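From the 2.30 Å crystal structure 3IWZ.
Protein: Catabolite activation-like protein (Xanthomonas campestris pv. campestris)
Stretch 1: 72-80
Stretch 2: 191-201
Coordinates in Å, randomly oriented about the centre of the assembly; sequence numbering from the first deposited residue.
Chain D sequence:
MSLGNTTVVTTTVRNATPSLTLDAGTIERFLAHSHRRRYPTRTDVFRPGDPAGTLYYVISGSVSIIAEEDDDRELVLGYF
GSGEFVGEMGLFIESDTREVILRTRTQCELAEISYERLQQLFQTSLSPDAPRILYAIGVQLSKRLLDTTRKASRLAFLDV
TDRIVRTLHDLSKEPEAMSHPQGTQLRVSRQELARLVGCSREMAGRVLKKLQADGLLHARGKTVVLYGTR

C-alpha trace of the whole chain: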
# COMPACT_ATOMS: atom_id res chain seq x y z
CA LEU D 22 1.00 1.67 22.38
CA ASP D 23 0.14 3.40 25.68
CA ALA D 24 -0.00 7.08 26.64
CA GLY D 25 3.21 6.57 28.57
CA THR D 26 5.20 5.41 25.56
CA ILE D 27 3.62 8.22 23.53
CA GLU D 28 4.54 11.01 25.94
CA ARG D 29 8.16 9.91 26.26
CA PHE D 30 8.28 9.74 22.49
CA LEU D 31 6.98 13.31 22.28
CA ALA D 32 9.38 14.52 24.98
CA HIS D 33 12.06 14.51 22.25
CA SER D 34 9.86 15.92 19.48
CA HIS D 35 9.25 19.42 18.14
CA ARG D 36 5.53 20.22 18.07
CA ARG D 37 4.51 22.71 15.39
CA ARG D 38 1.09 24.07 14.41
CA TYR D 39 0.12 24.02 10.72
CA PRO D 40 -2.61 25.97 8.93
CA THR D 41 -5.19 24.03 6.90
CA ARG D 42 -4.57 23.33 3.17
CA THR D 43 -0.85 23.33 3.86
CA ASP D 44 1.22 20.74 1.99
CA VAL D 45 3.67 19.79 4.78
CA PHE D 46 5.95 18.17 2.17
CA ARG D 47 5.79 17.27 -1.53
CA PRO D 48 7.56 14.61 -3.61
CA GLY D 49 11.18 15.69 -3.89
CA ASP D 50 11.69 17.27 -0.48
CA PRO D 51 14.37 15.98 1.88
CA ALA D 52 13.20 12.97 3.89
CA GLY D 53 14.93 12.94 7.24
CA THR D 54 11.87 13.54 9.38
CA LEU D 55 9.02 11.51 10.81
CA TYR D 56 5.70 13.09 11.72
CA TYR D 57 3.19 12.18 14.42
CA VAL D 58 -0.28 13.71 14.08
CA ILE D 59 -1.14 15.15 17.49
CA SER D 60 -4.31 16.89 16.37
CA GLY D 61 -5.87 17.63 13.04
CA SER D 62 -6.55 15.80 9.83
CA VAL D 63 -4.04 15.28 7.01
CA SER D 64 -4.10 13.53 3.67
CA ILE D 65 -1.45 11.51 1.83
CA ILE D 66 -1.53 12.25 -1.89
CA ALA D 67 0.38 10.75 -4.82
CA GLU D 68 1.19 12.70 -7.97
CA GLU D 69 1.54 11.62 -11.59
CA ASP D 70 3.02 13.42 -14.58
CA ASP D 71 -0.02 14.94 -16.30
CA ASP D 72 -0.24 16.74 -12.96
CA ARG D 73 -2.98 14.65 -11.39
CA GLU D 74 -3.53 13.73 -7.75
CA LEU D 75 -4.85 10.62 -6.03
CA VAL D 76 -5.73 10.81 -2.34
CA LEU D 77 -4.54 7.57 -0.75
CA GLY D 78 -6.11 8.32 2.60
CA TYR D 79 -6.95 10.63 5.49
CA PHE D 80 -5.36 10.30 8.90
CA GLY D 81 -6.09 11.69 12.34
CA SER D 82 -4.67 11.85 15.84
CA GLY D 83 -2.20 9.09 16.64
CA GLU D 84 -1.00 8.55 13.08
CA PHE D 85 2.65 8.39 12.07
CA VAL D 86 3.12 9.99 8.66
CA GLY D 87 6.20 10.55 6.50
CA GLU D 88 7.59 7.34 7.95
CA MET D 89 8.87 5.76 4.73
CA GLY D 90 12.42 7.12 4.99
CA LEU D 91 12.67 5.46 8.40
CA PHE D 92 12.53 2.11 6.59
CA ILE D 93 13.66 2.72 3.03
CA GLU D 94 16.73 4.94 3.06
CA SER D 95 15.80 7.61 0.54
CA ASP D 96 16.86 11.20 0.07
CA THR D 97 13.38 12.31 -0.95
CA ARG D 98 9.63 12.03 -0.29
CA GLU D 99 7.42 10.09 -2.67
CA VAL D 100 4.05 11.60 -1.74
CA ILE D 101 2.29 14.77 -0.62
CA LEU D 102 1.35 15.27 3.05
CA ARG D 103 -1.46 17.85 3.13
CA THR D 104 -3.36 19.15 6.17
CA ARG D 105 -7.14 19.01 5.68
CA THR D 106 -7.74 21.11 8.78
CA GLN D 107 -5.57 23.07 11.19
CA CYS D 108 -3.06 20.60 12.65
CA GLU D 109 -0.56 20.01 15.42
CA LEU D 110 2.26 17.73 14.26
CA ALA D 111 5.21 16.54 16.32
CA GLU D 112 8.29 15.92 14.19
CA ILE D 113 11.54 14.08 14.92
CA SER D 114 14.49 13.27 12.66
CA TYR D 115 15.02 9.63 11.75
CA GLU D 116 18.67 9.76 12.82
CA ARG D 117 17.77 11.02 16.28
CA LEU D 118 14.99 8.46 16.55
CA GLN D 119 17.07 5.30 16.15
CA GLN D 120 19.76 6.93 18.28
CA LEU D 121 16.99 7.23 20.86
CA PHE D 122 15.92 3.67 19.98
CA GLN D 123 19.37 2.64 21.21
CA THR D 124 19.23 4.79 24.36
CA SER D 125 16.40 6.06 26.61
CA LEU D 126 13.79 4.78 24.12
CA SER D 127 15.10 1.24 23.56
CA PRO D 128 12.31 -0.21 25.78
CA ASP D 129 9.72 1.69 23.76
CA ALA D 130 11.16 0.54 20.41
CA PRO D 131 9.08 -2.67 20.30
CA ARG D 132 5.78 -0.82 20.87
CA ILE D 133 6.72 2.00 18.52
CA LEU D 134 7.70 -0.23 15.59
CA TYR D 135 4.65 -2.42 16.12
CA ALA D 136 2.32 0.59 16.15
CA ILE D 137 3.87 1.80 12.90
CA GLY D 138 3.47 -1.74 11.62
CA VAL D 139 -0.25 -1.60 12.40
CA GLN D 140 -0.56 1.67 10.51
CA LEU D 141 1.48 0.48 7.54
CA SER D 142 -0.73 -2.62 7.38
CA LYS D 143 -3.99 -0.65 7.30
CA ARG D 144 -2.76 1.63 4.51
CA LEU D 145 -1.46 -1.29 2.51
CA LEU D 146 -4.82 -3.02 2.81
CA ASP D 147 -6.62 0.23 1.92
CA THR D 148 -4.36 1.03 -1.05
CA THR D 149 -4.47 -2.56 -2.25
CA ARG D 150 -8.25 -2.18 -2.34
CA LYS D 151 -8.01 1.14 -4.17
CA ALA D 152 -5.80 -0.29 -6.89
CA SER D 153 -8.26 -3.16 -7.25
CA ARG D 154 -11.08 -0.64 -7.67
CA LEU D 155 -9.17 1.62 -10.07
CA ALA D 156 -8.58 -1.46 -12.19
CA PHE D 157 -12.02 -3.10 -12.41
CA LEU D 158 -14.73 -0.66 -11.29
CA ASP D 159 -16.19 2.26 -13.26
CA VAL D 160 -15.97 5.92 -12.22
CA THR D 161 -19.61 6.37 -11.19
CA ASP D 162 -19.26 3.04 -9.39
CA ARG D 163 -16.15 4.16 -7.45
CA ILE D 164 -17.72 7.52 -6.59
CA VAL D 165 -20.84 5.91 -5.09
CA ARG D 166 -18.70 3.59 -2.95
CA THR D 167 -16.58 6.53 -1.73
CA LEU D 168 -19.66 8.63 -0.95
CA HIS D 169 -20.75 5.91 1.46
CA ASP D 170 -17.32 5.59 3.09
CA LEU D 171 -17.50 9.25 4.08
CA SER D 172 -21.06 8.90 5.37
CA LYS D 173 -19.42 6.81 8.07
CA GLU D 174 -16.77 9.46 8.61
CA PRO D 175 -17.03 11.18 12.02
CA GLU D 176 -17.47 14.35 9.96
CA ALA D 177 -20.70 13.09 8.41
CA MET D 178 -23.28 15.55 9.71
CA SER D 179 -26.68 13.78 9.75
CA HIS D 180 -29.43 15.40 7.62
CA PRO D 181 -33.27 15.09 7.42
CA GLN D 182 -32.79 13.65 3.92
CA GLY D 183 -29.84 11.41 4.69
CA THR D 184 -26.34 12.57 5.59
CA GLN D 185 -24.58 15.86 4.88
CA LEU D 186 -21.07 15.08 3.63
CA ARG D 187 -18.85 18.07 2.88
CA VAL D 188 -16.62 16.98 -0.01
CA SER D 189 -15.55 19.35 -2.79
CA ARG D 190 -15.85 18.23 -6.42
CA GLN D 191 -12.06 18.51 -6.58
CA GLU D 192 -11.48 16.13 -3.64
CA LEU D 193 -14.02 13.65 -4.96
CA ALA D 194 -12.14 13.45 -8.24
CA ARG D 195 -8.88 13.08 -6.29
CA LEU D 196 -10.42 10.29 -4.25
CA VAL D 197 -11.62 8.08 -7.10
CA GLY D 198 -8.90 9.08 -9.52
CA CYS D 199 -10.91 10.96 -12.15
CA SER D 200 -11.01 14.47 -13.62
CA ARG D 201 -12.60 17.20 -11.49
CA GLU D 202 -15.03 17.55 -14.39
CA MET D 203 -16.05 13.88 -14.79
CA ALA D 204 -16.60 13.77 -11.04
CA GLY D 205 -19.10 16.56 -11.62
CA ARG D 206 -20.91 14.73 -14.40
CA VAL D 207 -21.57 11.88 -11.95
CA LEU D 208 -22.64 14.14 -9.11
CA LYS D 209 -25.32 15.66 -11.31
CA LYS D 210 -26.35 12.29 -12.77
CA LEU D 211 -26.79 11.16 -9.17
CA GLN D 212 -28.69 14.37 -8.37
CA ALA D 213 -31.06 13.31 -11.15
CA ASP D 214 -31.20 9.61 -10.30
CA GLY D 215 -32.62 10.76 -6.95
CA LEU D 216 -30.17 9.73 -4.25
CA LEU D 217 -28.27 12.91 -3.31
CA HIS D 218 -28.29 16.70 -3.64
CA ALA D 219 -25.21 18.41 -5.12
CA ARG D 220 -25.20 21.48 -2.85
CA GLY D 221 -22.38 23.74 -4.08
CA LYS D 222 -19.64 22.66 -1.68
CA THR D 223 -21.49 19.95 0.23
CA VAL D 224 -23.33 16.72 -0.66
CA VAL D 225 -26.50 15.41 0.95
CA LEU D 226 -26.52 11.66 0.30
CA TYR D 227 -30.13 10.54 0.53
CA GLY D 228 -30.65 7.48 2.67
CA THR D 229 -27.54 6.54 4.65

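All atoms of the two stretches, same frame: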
# COMPACT_ATOMS: atom_id res chain seq x y z
N ASP D 72 0.12 15.89 -14.08
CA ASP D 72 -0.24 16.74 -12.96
C ASP D 72 -1.64 16.36 -12.48
O ASP D 72 -2.60 17.11 -12.63
CB ASP D 72 -0.20 18.21 -13.36
CG ASP D 72 0.07 19.13 -12.18
OD1 ASP D 72 1.20 19.07 -11.63
OD2 ASP D 72 -0.84 19.90 -11.81
N ARG D 73 -1.73 15.17 -11.91
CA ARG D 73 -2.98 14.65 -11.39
C ARG D 73 -2.70 14.17 -9.97
O ARG D 73 -1.56 13.80 -9.65
CB ARG D 73 -3.46 13.48 -12.26
CG ARG D 73 -3.65 13.80 -13.76
CD ARG D 73 -4.89 14.65 -14.02
NE ARG D 73 -6.12 13.99 -13.59
CZ ARG D 73 -6.64 12.91 -14.18
NH1 ARG D 73 -6.04 12.36 -15.22
NH2 ARG D 73 -7.76 12.38 -13.70
N GLU D 74 -3.71 14.18 -9.12
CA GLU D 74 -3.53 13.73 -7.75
C GLU D 74 -4.50 12.61 -7.37
O GLU D 74 -5.64 12.57 -7.84
CB GLU D 74 -3.72 14.89 -6.77
CG GLU D 74 -2.81 16.09 -6.99
CD GLU D 74 -2.91 17.10 -5.86
OE1 GLU D 74 -4.04 17.55 -5.55
OE2 GLU D 74 -1.87 17.44 -5.28
N LEU D 75 -4.04 11.72 -6.51
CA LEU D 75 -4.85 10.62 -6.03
C LEU D 75 -4.68 10.55 -4.51
O LEU D 75 -3.59 10.23 -4.00
CB LEU D 75 -4.42 9.29 -6.67
CG LEU D 75 -5.19 8.02 -6.29
CD1 LEU D 75 -6.62 8.10 -6.81
CD2 LEU D 75 -4.48 6.79 -6.88
N VAL D 76 -5.75 10.88 -3.79
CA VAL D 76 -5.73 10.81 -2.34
C VAL D 76 -5.65 9.33 -1.98
O VAL D 76 -6.44 8.52 -2.46
CB VAL D 76 -7.03 11.42 -1.75
CG1 VAL D 76 -7.14 11.13 -0.26
CG2 VAL D 76 -7.04 12.92 -1.99
N LEU D 77 -4.68 8.97 -1.14
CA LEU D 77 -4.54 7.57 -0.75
C LEU D 77 -5.18 7.35 0.61
O LEU D 77 -5.37 6.21 1.02
CB LEU D 77 -3.06 7.17 -0.68
CG LEU D 77 -2.20 7.53 -1.88
CD1 LEU D 77 -0.83 6.91 -1.69
CD2 LEU D 77 -2.82 7.03 -3.15
N GLY D 78 -5.49 8.44 1.30
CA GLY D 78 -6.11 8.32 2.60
C GLY D 78 -6.05 9.55 3.50
O GLY D 78 -5.27 10.48 3.27
N TYR D 79 -6.90 9.55 4.52
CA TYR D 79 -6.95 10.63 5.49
C TYR D 79 -6.47 10.01 6.78
O TYR D 79 -6.63 8.81 7.00
CB TYR D 79 -8.38 11.14 5.68
CG TYR D 79 -9.02 11.69 4.43
CD1 TYR D 79 -8.28 12.46 3.53
CD2 TYR D 79 -10.37 11.48 4.16
CE1 TYR D 79 -8.88 13.01 2.40
CE2 TYR D 79 -10.98 12.03 3.03
CZ TYR D 79 -10.23 12.79 2.16
OH TYR D 79 -10.84 13.34 1.06
N PHE D 80 -5.87 10.82 7.65
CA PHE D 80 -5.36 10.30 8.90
C PHE D 80 -5.53 11.31 10.02
O PHE D 80 -5.33 12.51 9.84
CB PHE D 80 -3.89 9.94 8.71
CG PHE D 80 -3.65 9.00 7.56
CD1 PHE D 80 -3.79 7.63 7.72
CD2 PHE D 80 -3.30 9.50 6.30
CE1 PHE D 80 -3.59 6.76 6.67
CE2 PHE D 80 -3.09 8.64 5.24
CZ PHE D 80 -3.24 7.26 5.42
N GLN D 191 -13.48 18.73 -6.35
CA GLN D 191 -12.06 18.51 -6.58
C GLN D 191 -11.58 17.29 -5.80
O GLN D 191 -10.96 16.39 -6.37
CB GLN D 191 -11.27 19.76 -6.15
CG GLN D 191 -11.55 20.97 -7.04
CD GLN D 191 -11.42 22.29 -6.30
OE1 GLN D 191 -12.18 22.58 -5.37
NE2 GLN D 191 -10.45 23.11 -6.72
N GLU D 192 -11.88 17.25 -4.50
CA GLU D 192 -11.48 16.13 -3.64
C GLU D 192 -12.10 14.81 -4.06
O GLU D 192 -11.47 13.76 -3.96
CB GLU D 192 -11.83 16.42 -2.18
CG GLU D 192 -10.68 17.03 -1.38
CD GLU D 192 -9.48 16.10 -1.26
OE1 GLU D 192 -9.60 15.04 -0.62
OE2 GLU D 192 -8.41 16.44 -1.82
N LEU D 193 -13.35 14.86 -4.52
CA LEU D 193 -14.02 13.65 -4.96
C LEU D 193 -13.24 13.04 -6.11
O LEU D 193 -12.94 11.84 -6.12
CB LEU D 193 -15.44 13.96 -5.42
CG LEU D 193 -16.35 12.74 -5.49
CD1 LEU D 193 -16.47 12.15 -4.09
CD2 LEU D 193 -17.71 13.12 -6.03
N ALA D 194 -12.90 13.88 -7.07
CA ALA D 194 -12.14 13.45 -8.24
C ALA D 194 -10.75 12.95 -7.84
O ALA D 194 -10.18 12.07 -8.49
CB ALA D 194 -12.03 14.59 -9.22
N ARG D 195 -10.19 13.50 -6.77
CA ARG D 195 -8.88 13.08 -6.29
C ARG D 195 -8.99 11.77 -5.53
O ARG D 195 -8.03 11.01 -5.41
CB ARG D 195 -8.26 14.16 -5.39
CG ARG D 195 -7.65 15.31 -6.14
CD ARG D 195 -6.88 16.25 -5.22
NE ARG D 195 -7.76 17.03 -4.37
CZ ARG D 195 -7.73 18.35 -4.27
NH1 ARG D 195 -8.58 18.98 -3.47
NH2 ARG D 195 -6.84 19.05 -4.97
N LEU D 196 -10.18 11.50 -5.00
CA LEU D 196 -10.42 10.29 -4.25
C LEU D 196 -10.58 9.07 -5.14
O LEU D 196 -9.99 8.02 -4.88
CB LEU D 196 -11.67 10.44 -3.37
CG LEU D 196 -11.46 11.23 -2.07
CD1 LEU D 196 -12.80 11.54 -1.44
CD2 LEU D 196 -10.60 10.42 -1.13
N VAL D 197 -11.38 9.20 -6.19
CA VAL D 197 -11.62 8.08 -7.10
C VAL D 197 -10.69 8.02 -8.29
O VAL D 197 -10.74 7.09 -9.07
CB VAL D 197 -13.08 8.09 -7.64
CG1 VAL D 197 -14.06 8.07 -6.48
CG2 VAL D 197 -13.30 9.30 -8.52
N GLY D 198 -9.84 9.04 -8.42
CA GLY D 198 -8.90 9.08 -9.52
C GLY D 198 -9.55 9.40 -10.85
O GLY D 198 -9.42 8.64 -11.81
N CYS D 199 -10.26 10.53 -10.92
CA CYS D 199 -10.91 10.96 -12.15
C CYS D 199 -10.80 12.48 -12.25
O CYS D 199 -10.47 13.15 -11.27
CB CYS D 199 -12.38 10.54 -12.17
SG CYS D 199 -13.45 11.40 -11.00
N SER D 200 -11.09 13.03 -13.43
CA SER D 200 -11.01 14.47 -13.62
C SER D 200 -12.06 15.20 -12.78
O SER D 200 -13.16 14.68 -12.57
CB SER D 200 -11.20 14.83 -15.09
OG SER D 200 -12.48 14.44 -15.56
N ARG D 201 -11.70 16.38 -12.30
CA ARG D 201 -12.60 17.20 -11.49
C ARG D 201 -13.93 17.37 -12.21
O ARG D 201 -14.98 17.47 -11.59
CB ARG D 201 -11.96 18.57 -11.24
CG ARG D 201 -12.96 19.70 -10.98
CD ARG D 201 -12.22 21.01 -10.81
NE ARG D 201 -13.11 22.16 -10.75
CZ ARG D 201 -14.08 22.32 -9.85
NH1 ARG D 201 -14.30 21.40 -8.92
NH2 ARG D 201 -14.82 23.42 -9.87

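Strand 74-80 crosses helix 191-197 steeply, at 75° between their N-to-C directions and with an axis approach of 5.7 Å, so contact is concentrated where Leu75 and Val76 pass Arg195 and Leu196. Backbone: the carbonyl of Arg195, near the C-terminal end of the helix, lacks an amide partner within its own stretch and accepts a hydrogen bond from the strand instead (Val76 N to Arg195 O, 2.8 Å); Leu75 CA adds a CA-H...O contact to Arg195 O at 3.3 Å. Polar side chains: Glu74 OE1 forms a salt bridge with Arg195 NH2 (3.2 Å), while Arg195 NE is held by Glu192 OE2 (2.7 Å, a weak hydrogen bond within a salt bridge). One guanidinium thus joins carboxylates from strand and helix. The other oxygen of Glu192, OE1, accepts a hydrogen bond from Tyr79 OH at 2.7 Å, near the plane of the tyrosine ring. Apolar side chains: Val76 CG1 packs on Leu196 CD2 (3.6 Å), which also lies 4.1 Å from Tyr79 CZ. Leu75 CD1 reaches Gly198 CA at 3.7 Å, where the positive phi of the glycine turns the chain out of the helix; a CB there would sit tight against that methyl. Beyond this turn, Arg73 NH2 lies 3.4 Å from Cys199 C, packing without a hydrogen bond to the adjacent Ser200 amide, since both nitrogens are donors.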